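Local coordinates for isochorismatase family protein family (Burkholderia thailandensis, PDB 3TXY) that is of unknown function but belongs to the isochorismatase family, whose relatives are cysteine hydrolases, and may be a hydrolase, at residues A[104-108]-A[109-113]; A[119-123]-A[124-128]; A[161-165]-A[166-170]. One frame throughout, in Å; residues are numbered along the deposited sequence. Where two conformers were deposited one is given.

Interaction 1 of 3, residues A[104-108]-A[109-113]; sequences VTKHQ and WGAFT
K106, Q108, G110 and T113 meet in a local, largely buried turn contact at the C-terminal end of edge strand 102-106, where the parallel sheet of the isochorismatase-type alpha/beta fold gives way to a tight loop leading to helix 117-123. Two side-chain nitrogens, K106 NZ and Q108 NE2, hold the turn by donating to backbone carbonyls. The K106 chain runs straight out alongside G110 and A111, its CD lying 3.4 Å from G110 O, and bends only at its last torsion (chi4 82°). That bend brings NZ to W109 O at 2.7 Å, above the plane of the carbonyl, and to Q108 O at 2.8 Å. D20 and T61 also bind K106 NZ, the former through a salt bridge, so the ammonium group is surrounded by oxygens. The K106-D20 pair resembles the lysine and aspartate of the family's Asp-Lys-Cys triad, though the chain contains no cysteine, so a catalytic role stays uncertain. Q108 works from the other side of the turn. Its side chain folds back at chi2 (-72°), a bend that turns NE2 in toward the carbonyls of G110 and T113, and it crosses T113 at about a right angle. NE2 donates to G110 O at 2.8 Å, with that oxygen in the amide plane, and to T113 O at 2.9 Å, a more bent bond tilted from that plane. The T113 hydroxyl and G110 N both bind E149 of the second subunit, whose Y148 ring meets W109, so the loop also forms part of the dimer interface. W109 N is buried without a partner. One water completes the closure of the turn: it accepts from H107 N and donates to T113 O and, at 2.8 Å, to Q108 OE1.

Interaction 2 of 3, residues A[119-123]-A[124-128]; sequences VQLRR and RGITD
The carbonyls of L121 and R122 accept from the amides of I126 and G125 in a Schellman motif that ends helix 117-123 and turns the chain toward strand 128-134. Its two defining bonds run back into the last helical turn. I126 N donates to L121 O at 2.9 Å, almost straight (167°), while G125 N reaches R122 O at 3.0 Å from above the carbonyl plane. G125, with positive phi (71°), is where the chain leaves the helix. L121 O takes a second proton, from R124 N at 3.2 Å, and its two donors approach from opposite faces of the peptide plane. R124 N also has a weak bond to Q120 O, so this amide is shared between two carbonyls of the final turn.

Beside the backbone cap, the side chains of Q120 and R124 run next to each other in the same direction, one helical turn apart. The R124 chain is extended from CG to NE, with its aliphatic part passing over Q120 O, while Q120 bends at chi2 to bring its amide level with the guanidinium. The two flat groups are nearly coplanar. R124 grips OE1 side-on through NE (2.8 Å) and NH2 (2.9 Å), with the oxygen in the guanidinium plane. The amide's nitrogen end is bonded separately, Q120 NE2 donating to D116, which probably helps fix which way the amide is turned. Both side chains lean on V102 of strand 102-106. On the buried side of the turn, an apolar contact characteristic of the motif closes the cap, L121 CD2 packing 3.8 Å from I126 CG2.

Interaction 3 of 3, residues A[161-165]-A[166-170]; sequences VSTWS and TDAQT
Q169 NE2 donates to V161 O at 2.9 Å, a bond that ties the first turn of helix 166-180 back to the end of strand 153-162. CG lies anti to the backbone N (chi1 -179°) and the chain then bends at chi2, which carries the amide back toward the strand. NE2 comes in above the plane of the V161 carbonyl and lies beside V161 CG2. The other end of the amide is held as well, OE1 bonding to T136 at the start of helix 136-149. T163 fills the angle between strand and helix: its methyl CG2 sits 3.4 Å from Q169 N, while its hydroxyl bonds to N137 and lies over the rim of the W164 face that A168 also meets.

S165 is the N-cap of the helix. With OG between its backbone N and carbonyl (chi1 79°), the hydroxyl accepts from A168 N at 3.0 Å, giving a partner to an amide of the first turn, before the i to i+4 bonds begin. The carbonyl of the same residue starts the regular helical pattern, Q169 N donating to S165 O at 3.0 Å. The methyl of A168 then rises over one face of the W164 indole in a CH-pi contact, CB standing 4.0 Å from the centroid of the five-membered ring, toward the rim of the indole. The second subunit completes the surroundings of this tryptophan with K179 in a cation-pi contact and with F171, which also packs on A168. Capped by serine and braced by glutamine, this is a strand-to-helix junction of a beta-alpha-beta unit in a Rossmann-like parallel sheet.

Overall arrangement
All three contacts are local turns at element ends in one alpha/beta domain. Interaction 1 is the most buried, with a lysine and a glutamine binding backbone carbonyls. Interaction 2, its centre about 17 Å from that of interaction 1, is the most exposed and closes the following helix by backbone bonds plus one arginine-glutamine pair. Interaction 3, across the chain's centre from interaction 2, opens a helix with a serine N-cap, a glutamine bond to the strand and a CH-pi contact. Interactions 1 and 3 follow strands of the same sheet and reach the second subunit, the former by W109 and hydrogen bonds of G110 and T113, the latter mainly by W164; interaction 2 meets no other chain of the assembly.

Interaction 1 of 3, residues A[104-108]-A[109-113]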
ATOM      1  N   VAL A 104      17.309  -2.665   8.547  1.00 12.49           N
ATOM      2  CA  VAL A 104      15.921  -2.832   8.988  1.00 12.24           C
ATOM      3  C   VAL A 104      15.454  -4.205   8.566  1.00 11.93           C
ATOM      4  O   VAL A 104      15.624  -4.585   7.405  1.00 11.99           O
ATOM      5  CB  VAL A 104      15.013  -1.775   8.349  1.00 11.72           C
ATOM      6  CG1 VAL A 104      13.527  -2.096   8.620  1.00 11.29           C
ATOM      7  CG2 VAL A 104      15.422  -0.383   8.825  1.00 11.92           C
ATOM      8  N   THR A 105      14.851  -4.934   9.498  1.00 11.73           N
ATOM      9  CA  THR A 105      14.371  -6.291   9.225  1.00 11.69           C
ATOM     10  C   THR A 105      12.857  -6.315   9.255  1.00 11.35           C
ATOM     11  O   THR A 105      12.247  -5.906  10.239  1.00 11.77           O
ATOM     12  CB  THR A 105      14.910  -7.295  10.251  1.00 12.19           C
ATOM     13  OG1 THR A 105      16.331  -7.219  10.270  1.00 12.77           O
ATOM     14  CG2 THR A 105      14.484  -8.732   9.902  1.00 12.27           C
ATOM     15  N   LYS A 106      12.247  -6.766   8.166  1.00 11.06           N
ATOM     16  CA  LYS A 106      10.779  -6.814   8.085  1.00 10.61           C
ATOM     17  C   LYS A 106      10.286  -8.246   7.913  1.00 10.60           C
ATOM     18  O   LYS A 106      11.063  -9.151   7.563  1.00 10.94           O
ATOM     19  CB  LYS A 106      10.265  -5.908   6.944  1.00 10.38           C
ATOM     20  CG  LYS A 106      10.630  -6.350   5.533  1.00 10.38           C
ATOM     21  CD  LYS A 106      10.130  -5.372   4.475  1.00 10.21           C
ATOM     22  CE  LYS A 106      10.620  -5.740   3.076  1.00 10.26           C
ATOM     23  NZ  LYS A 106       9.786  -6.804   2.423  1.00 10.13           N
ATOM     24  N   HIS A 107       8.988  -8.435   8.140  1.00 10.44           N
ATOM     25  CA  HIS A 107       8.339  -9.759   8.088  1.00 10.76           C
ATOM     26  C   HIS A 107       7.137  -9.808   7.167  1.00 10.62           C
ATOM     27  O   HIS A 107       6.261 -10.660   7.344  1.00 10.85           O
ATOM     28  CB  HIS A 107       7.872 -10.203   9.483  1.00 11.05           C
ATOM     29  CG  HIS A 107       8.920 -10.086  10.568  1.00 11.43           C
ATOM     30  ND1 HIS A 107      10.104 -10.738  10.516  1.00 11.65           N
ATOM     31  CD2 HIS A 107       8.884  -9.426  11.804  1.00 11.50           C
ATOM     32  CE1 HIS A 107      10.811 -10.464  11.635  1.00 12.07           C
ATOM     33  NE2 HIS A 107      10.050  -9.678  12.430  1.00 11.96           N
ATOM     34  N   GLN A 108       7.067  -8.878   6.216  1.00 10.28           N
ATOM     35  CA  GLN A 108       5.983  -8.796   5.216  1.00 10.24           C
ATOM     36  C   GLN A 108       6.426  -7.858   4.095  1.00 10.10           C
ATOM     37  O   GLN A 108       7.602  -7.496   4.049  1.00 10.37           O
ATOM     38  CB  GLN A 108       4.670  -8.338   5.839  1.00 10.14           C
ATOM     39  CG  GLN A 108       4.682  -6.880   6.268  1.00  9.76           C
ATOM     40  CD  GLN A 108       5.538  -6.626   7.498  1.00  9.65           C
ATOM     41  OE1 GLN A 108       5.404  -7.323   8.504  1.00  9.53           O
ATOM     42  NE2 GLN A 108       6.401  -5.597   7.434  1.00  9.26           N
ATOM     43  N   TRP A 109       5.499  -7.451   3.211  1.00 10.22           N
ATOM     44  CA  TRP A 109       5.845  -6.669   2.021  1.00 10.10           C
ATOM     45  C   TRP A 109       6.506  -5.372   2.351  1.00  9.80           C
ATOM     46  O   TRP A 109       7.687  -5.170   2.033  1.00  9.43           O
ATOM     47  CB  TRP A 109       4.627  -6.385   1.157  1.00 10.37           C
ATOM     48  CG  TRP A 109       3.978  -7.589   0.527  1.00 10.75           C
ATOM     49  CD1 TRP A 109       4.294  -8.932   0.690  1.00 11.10           C
ATOM     50  CD2 TRP A 109       2.787  -7.580  -0.324  1.00 11.18           C
ATOM     51  NE1 TRP A 109       3.431  -9.726  -0.031  1.00 11.50           N
ATOM     52  CE2 TRP A 109       2.498  -8.975  -0.649  1.00 11.58           C
ATOM     53  CE3 TRP A 109       1.981  -6.590  -0.842  1.00 11.28           C
ATOM     54  CZ2 TRP A 109       1.441  -9.330  -1.467  1.00 12.08           C
ATOM     55  CZ3 TRP A 109       0.916  -6.954  -1.655  1.00 11.82           C
ATOM     56  CH2 TRP A 109       0.658  -8.292  -1.968  1.00 12.18           C
ATOM     57  N   GLY A 110       5.758  -4.488   3.004  1.00  9.54           N
ATOM     58  CA  GLY A 110       6.218  -3.146   3.270  1.00  9.46           C
ATOM     59  C   GLY A 110       7.187  -3.065   4.421  1.00  9.31           C
ATOM     60  O   GLY A 110       7.181  -3.915   5.323  1.00  9.22           O
ATOM     61  N   ALA A 111       8.009  -2.013   4.403  1.00  9.27           N
ATOM     62  CA  ALA A 111       9.124  -1.895   5.337  1.00  9.21           C
ATOM     63  C   ALA A 111       8.844  -1.149   6.635  1.00  9.19           C
ATOM     64  O   ALA A 111       9.774  -0.933   7.412  1.00  9.29           O
ATOM     65  CB  ALA A 111      10.342  -1.278   4.639  1.00  9.29           C
ATOM     66  N   PHE A 112       7.591  -0.766   6.890  1.00  9.18           N
ATOM     67  CA  PHE A 112       7.245  -0.079   8.133  1.00  9.40           C
ATOM     68  C   PHE A 112       6.669  -0.992   9.215  1.00  9.31           C
ATOM     69  O   PHE A 112       7.066  -0.904  10.385  1.00  9.45           O
ATOM     70  CB  PHE A 112       6.261   1.032   7.838  1.00  9.54           C
ATOM     71  CG  PHE A 112       6.866   2.214   7.142  1.00  9.64           C
ATOM     72  CD1 PHE A 112       7.485   3.212   7.870  1.00 10.09           C
ATOM     73  CD2 PHE A 112       6.773   2.359   5.760  1.00  9.73           C
ATOM     74  CE1 PHE A 112       8.009   4.328   7.253  1.00 10.26           C
ATOM     75  CE2 PHE A 112       7.292   3.470   5.134  1.00  9.86           C
ATOM     76  CZ  PHE A 112       7.928   4.451   5.877  1.00 10.22           C
ATOM     77  N   THR A 113       5.689  -1.819   8.841  1.00  9.15           N
ATOM     78  CA  THR A 113       5.006  -2.671   9.819  1.00  9.03           C
ATOM     79  C   THR A 113       6.008  -3.565  10.576  1.00  9.27           C
ATOM     80  O   THR A 113       6.797  -4.280   9.959  1.00  9.08           O
ATOM     81  CB  THR A 113       3.937  -3.561   9.156  1.00  9.04           C
ATOM     82  OG1 THR A 113       2.982  -2.750   8.452  1.00  9.02           O
ATOM     83  CG2 THR A 113       3.197  -4.387  10.219  1.00  9.07           C
TER
HETATM   84  O   HOH W   1       7.637  -6.921  10.211  1.00 14.73           O

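Interaction 2 of 3, residues A[119-123]-A[124-128]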
ATOM      1  N   VAL A 119      11.055   5.108  13.033  1.00 10.52           N
ATOM      2  CA  VAL A 119      11.911   5.563  14.136  1.00 10.85           C
ATOM      3  C   VAL A 119      13.295   6.066  13.630  1.00 10.80           C
ATOM      4  O   VAL A 119      13.803   7.127  14.049  1.00 10.85           O
ATOM      5  CB  VAL A 119      12.078   4.441  15.199  1.00 11.09           C
ATOM      6  CG1 VAL A 119      13.353   4.654  16.032  1.00 11.41           C
ATOM      7  CG2 VAL A 119      10.850   4.378  16.098  1.00 11.37           C
ATOM      8  N   GLN A 120      13.908   5.303  12.723  1.00 10.88           N
ATOM      9  CA  GLN A 120      15.236   5.671  12.192  1.00 11.06           C
ATOM     10  C   GLN A 120      15.142   6.956  11.384  1.00 11.00           C
ATOM     11  O   GLN A 120      15.955   7.860  11.532  1.00 11.37           O
ATOM     12  CB  GLN A 120      15.804   4.548  11.292  1.00 11.07           C
ATOM     13  CG  GLN A 120      16.166   3.256  12.029  1.00 11.46           C
ATOM     14  CD  GLN A 120      17.441   3.338  12.845  1.00 12.09           C
ATOM     15  OE1 GLN A 120      18.157   4.332  12.815  1.00 12.73           O
ATOM     16  NE2 GLN A 120      17.735   2.265  13.592  1.00 12.65           N
ATOM     17  N   LEU A 121      14.136   7.038  10.523  1.00 10.84           N
ATOM     18  CA  LEU A 121      13.930   8.254   9.726  1.00 11.06           C
ATOM     19  C   LEU A 121      13.676   9.486  10.587  1.00 11.58           C
ATOM     20  O   LEU A 121      14.349  10.507  10.432  1.00 11.70           O
ATOM     21  CB  LEU A 121      12.795   8.086   8.704  1.00 10.86           C
ATOM     22  CG  LEU A 121      13.058   6.999   7.653  1.00 10.56           C
ATOM     23  CD1 LEU A 121      11.798   6.623   6.882  1.00 10.38           C
ATOM     24  CD2 LEU A 121      14.152   7.412   6.682  1.00 10.74           C
ATOM     25  N   ARG A 122      12.720   9.391  11.507  1.00 12.01           N
ATOM     26  CA  ARG A 122      12.349  10.531  12.362  0.50 12.52           C
ATOM     27  C   ARG A 122      13.539  11.024  13.175  1.00 12.69           C
ATOM     28  O   ARG A 122      13.844  12.226  13.202  1.00 12.98           O
ATOM     29  CB  ARG A 122      11.228  10.148  13.335  0.50 12.96           C
ATOM     30  CG  ARG A 122       9.919   9.714  12.700  0.50 13.17           C
ATOM     31  CD  ARG A 122       8.824  10.754  12.926  0.50 13.93           C
ATOM     32  NE  ARG A 122       7.923  10.542  14.066  0.50 14.40           N
ATOM     33  CZ  ARG A 122       6.692  10.035  13.937  0.50 14.70           C
ATOM     34  NH1 ARG A 122       6.278   9.606  12.757  0.50 14.81           N
ATOM     35  NH2 ARG A 122       5.883   9.909  14.979  0.50 15.08           N
ATOM     36  N   ARG A 123      14.203  10.089  13.838  1.00 12.40           N
ATOM     37  CA  ARG A 123      15.281  10.449  14.735  1.00 12.75           C
ATOM     38  C   ARG A 123      16.520  10.974  14.040  1.00 13.09           C
ATOM     39  O   ARG A 123      17.371  11.621  14.672  1.00 14.20           O
ATOM     40  CB  ARG A 123      15.569   9.288  15.662  1.00 12.46           C
ATOM     41  CG  ARG A 123      14.372   9.062  16.558  1.00 12.24           C
ATOM     42  CD  ARG A 123      14.612   7.979  17.572  1.00 12.20           C
ATOM     43  NE  ARG A 123      13.366   7.533  18.196  1.00 12.05           N
ATOM     44  CZ  ARG A 123      13.301   6.557  19.094  1.00 12.17           C
ATOM     45  NH1 ARG A 123      14.427   5.970  19.511  1.00 12.36           N
ATOM     46  NH2 ARG A 123      12.124   6.203  19.618  1.00 12.17           N
ATOM     47  N   ARG A 124      16.615  10.721  12.744  1.00 12.91           N
ATOM     48  CA  ARG A 124      17.719  11.189  11.919  1.00 13.39           C
ATOM     49  C   ARG A 124      17.330  12.467  11.161  1.00 13.43           C
ATOM     50  O   ARG A 124      18.082  12.952  10.324  1.00 14.00           O
ATOM     51  CB  ARG A 124      18.127  10.057  10.980  1.00 13.18           C
ATOM     52  CG  ARG A 124      18.766   8.907  11.724  1.00 13.46           C
ATOM     53  CD  ARG A 124      19.021   7.695  10.837  1.00 13.42           C
ATOM     54  NE  ARG A 124      19.424   6.540  11.622  1.00 13.81           N
ATOM     55  CZ  ARG A 124      20.678   6.251  11.975  1.00 14.40           C
ATOM     56  NH1 ARG A 124      21.688   7.023  11.615  1.00 15.09           N
ATOM     57  NH2 ARG A 124      20.928   5.168  12.695  1.00 14.91           N
ATOM     58  N   GLY A 125      16.132  12.977  11.448  1.00 13.28           N
ATOM     59  CA  GLY A 125      15.633  14.219  10.874  1.00 13.60           C
ATOM     60  C   GLY A 125      15.288  14.136   9.400  1.00 13.41           C
ATOM     61  O   GLY A 125      15.345  15.131   8.711  1.00 13.83           O
ATOM     62  N   ILE A 126      14.927  12.944   8.915  1.00 12.82           N
ATOM     63  CA  ILE A 126      14.747  12.723   7.475  1.00 12.57           C
ATOM     64  C   ILE A 126      13.333  13.070   7.001  1.00 12.57           C
ATOM     65  O   ILE A 126      12.340  12.642   7.601  1.00 12.60           O
ATOM     66  CB  ILE A 126      15.045  11.258   7.108  1.00 11.99           C
ATOM     67  CG1 ILE A 126      16.500  10.905   7.460  1.00 12.16           C
ATOM     68  CG2 ILE A 126      14.733  10.994   5.640  1.00 11.83           C
ATOM     69  CD1 ILE A 126      17.563  11.765   6.789  1.00 12.60           C
ATOM     70  N   THR A 127      13.247  13.839   5.917  1.00 12.82           N
ATOM     71  CA  THR A 127      11.964  14.250   5.355  1.00 12.96           C
ATOM     72  C   THR A 127      11.673  13.592   4.001  1.00 12.95           C
ATOM     73  O   THR A 127      10.516  13.507   3.600  1.00 13.42           O
ATOM     74  CB  THR A 127      11.933  15.776   5.152  1.00 13.64           C
ATOM     75  OG1 THR A 127      12.979  16.137   4.241  1.00 13.83           O
ATOM     76  CG2 THR A 127      12.130  16.496   6.485  1.00 13.82           C
ATOM     77  N   ASP A 128      12.729  13.127   3.314  1.00 12.84           N
ATOM     78  CA  ASP A 128      12.661  12.655   1.947  1.00 12.76           C
ATOM     79  C   ASP A 128      13.288  11.251   1.910  1.00 12.31           C
ATOM     80  O   ASP A 128      14.336  11.020   2.524  1.00 12.15           O
ATOM     81  CB  ASP A 128      13.483  13.559   1.007  1.00 13.29           C
ATOM     82  CG  ASP A 128      12.892  14.971   0.819  1.00 14.01           C
ATOM     83  OD1 ASP A 128      12.270  15.525   1.759  1.00 13.91           O
ATOM     84  OD2 ASP A 128      13.098  15.544  -0.282  1.00 14.74           O
TER

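Interaction 3 of 3, residues A[161-165]-A[166-170]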
ATOM      1  N   VAL A 161      14.524  -0.267  -9.433  1.00 10.55           N
ATOM      2  CA  VAL A 161      13.406  -1.099  -9.006  1.00 10.26           C
ATOM      3  C   VAL A 161      13.031  -2.028 -10.167  1.00 10.63           C
ATOM      4  O   VAL A 161      12.961  -1.586 -11.327  1.00 10.84           O
ATOM      5  CB  VAL A 161      12.173  -0.285  -8.522  1.00  9.73           C
ATOM      6  CG1 VAL A 161      12.545   0.570  -7.305  1.00  9.45           C
ATOM      7  CG2 VAL A 161      11.560   0.588  -9.628  1.00  9.69           C
ATOM      8  N   SER A 162      12.801  -3.305  -9.851  1.00 10.72           N
ATOM      9  CA  SER A 162      12.391  -4.289 -10.851  1.00 10.84           C
ATOM     10  C   SER A 162      11.286  -5.182 -10.319  1.00 10.78           C
ATOM     11  O   SER A 162      11.054  -5.282  -9.108  1.00 10.42           O
ATOM     12  CB  SER A 162      13.589  -5.110 -11.338  1.00 11.24           C
ATOM     13  OG  SER A 162      14.519  -4.282 -12.004  1.00 11.34           O
ATOM     14  N   THR A 163      10.592  -5.818 -11.247  1.00 11.04           N
ATOM     15  CA  THR A 163       9.412  -6.605 -10.914  1.00 11.36           C
ATOM     16  C   THR A 163       9.188  -7.713 -11.948  1.00 12.10           C
ATOM     17  O   THR A 163      10.091  -8.015 -12.731  1.00 12.53           O
ATOM     18  CB  THR A 163       8.191  -5.678 -10.699  1.00 10.85           C
ATOM     19  OG1 THR A 163       7.112  -6.422 -10.141  1.00 10.73           O
ATOM     20  CG2 THR A 163       7.741  -4.953 -11.987  1.00 10.88           C
ATOM     21  N   TRP A 164       8.020  -8.351 -11.928  1.00 12.63           N
ATOM     22  CA  TRP A 164       7.844  -9.605 -12.679  1.00 13.57           C
ATOM     23  C   TRP A 164       7.481  -9.439 -14.134  1.00 13.98           C
ATOM     24  O   TRP A 164       7.521 -10.417 -14.902  1.00 14.83           O
ATOM     25  CB  TRP A 164       6.794 -10.495 -12.008  1.00 14.06           C
ATOM     26  CG  TRP A 164       5.432  -9.856 -11.976  1.00 14.11           C
ATOM     27  CD1 TRP A 164       4.487  -9.804 -12.992  1.00 14.52           C
ATOM     28  CD2 TRP A 164       4.851  -9.098 -10.878  1.00 14.00           C
ATOM     29  NE1 TRP A 164       3.384  -9.107 -12.596  1.00 14.53           N
ATOM     30  CE2 TRP A 164       3.536  -8.658 -11.338  1.00 14.14           C
ATOM     31  CE3 TRP A 164       5.258  -8.777  -9.592  1.00 13.91           C
ATOM     32  CZ2 TRP A 164       2.689  -7.939 -10.532  1.00 14.14           C
ATOM     33  CZ3 TRP A 164       4.392  -8.038  -8.795  1.00 13.78           C
ATOM     34  CH2 TRP A 164       3.147  -7.620  -9.261  1.00 13.79           C
ATOM     35  N   SER A 165       7.089  -8.238 -14.543  1.00 13.84           N
ATOM     36  CA  SER A 165       6.768  -7.990 -15.945  1.00 14.30           C
ATOM     37  C   SER A 165       6.951  -6.512 -16.261  1.00 14.18           C
ATOM     38  O   SER A 165       6.951  -5.657 -15.356  1.00 13.46           O
ATOM     39  CB  SER A 165       5.334  -8.439 -16.273  1.00 14.88           C
ATOM     40  OG  SER A 165       4.367  -7.487 -15.834  1.00 14.44           O
ATOM     41  N   THR A 166       7.161  -6.201 -17.535  1.00 14.86           N
ATOM     42  CA  THR A 166       7.312  -4.801 -17.936  1.00 15.34           C
ATOM     43  C   THR A 166       5.970  -4.071 -17.802  1.00 15.46           C
ATOM     44  O   THR A 166       5.942  -2.880 -17.516  1.00 15.67           O
ATOM     45  CB  THR A 166       7.883  -4.654 -19.367  1.00 16.07           C
ATOM     46  OG1 THR A 166       7.108  -5.439 -20.277  1.00 17.07           O
ATOM     47  CG2 THR A 166       9.322  -5.111 -19.417  1.00 16.50           C
ATOM     48  N   ASP A 167       4.863  -4.790 -18.000  1.00 15.82           N
ATOM     49  CA  ASP A 167       3.526  -4.200 -17.790  1.00 16.23           C
ATOM     50  C   ASP A 167       3.386  -3.757 -16.318  1.00 15.31           C
ATOM     51  O   ASP A 167       2.844  -2.673 -16.021  1.00 15.08           O
ATOM     52  CB  ASP A 167       2.412  -5.194 -18.135  1.00 17.19           C
ATOM     53  CG  ASP A 167       2.114  -5.287 -19.635  1.00 18.69           C
ATOM     54  OD1 ASP A 167       2.655  -4.517 -20.460  1.00 19.96           O
ATOM     55  OD2 ASP A 167       1.281  -6.130 -19.998  1.00 20.08           O
ATOM     56  N   ALA A 168       3.859  -4.591 -15.389  1.00 14.32           N
ATOM     57  CA  ALA A 168       3.756  -4.248 -13.958  1.00 13.63           C
ATOM     58  C   ALA A 168       4.665  -3.096 -13.597  1.00 12.96           C
ATOM     59  O   ALA A 168       4.279  -2.195 -12.859  1.00 12.58           O
ATOM     60  CB  ALA A 168       4.067  -5.447 -13.085  1.00 13.44           C
ATOM     61  N   GLN A 169       5.872  -3.095 -14.145  1.00 12.84           N
ATOM     62  CA  GLN A 169       6.780  -1.972 -13.934  1.00 12.49           C
ATOM     63  C   GLN A 169       6.133  -0.685 -14.398  1.00 12.56           C
ATOM     64  O   GLN A 169       6.073   0.297 -13.660  1.00 12.15           O
ATOM     65  CB  GLN A 169       8.076  -2.178 -14.688  1.00 12.82           C
ATOM     66  CG  GLN A 169       9.088  -1.045 -14.492  1.00 12.78           C
ATOM     67  CD  GLN A 169       9.917  -1.195 -13.223  1.00 12.51           C
ATOM     68  OE1 GLN A 169       9.576  -1.978 -12.336  1.00 12.24           O
ATOM     69  NE2 GLN A 169      11.046  -0.466 -13.160  1.00 12.55           N
ATOM     70  N   THR A 170       5.644  -0.701 -15.630  1.00 12.99           N
ATOM     71  CA  THR A 170       5.039   0.481 -16.211  1.00 13.32           C
ATOM     72  C   THR A 170       3.821   0.949 -15.442  1.00 13.29           C
ATOM     73  O   THR A 170       3.666   2.145 -15.221  1.00 13.36           O
ATOM     74  CB  THR A 170       4.709   0.270 -17.703  1.00 13.92           C
ATOM     75  OG1 THR A 170       5.952   0.113 -18.400  1.00 14.06           O
ATOM     76  CG2 THR A 170       3.945   1.490 -18.271  1.00 14.33           C
TER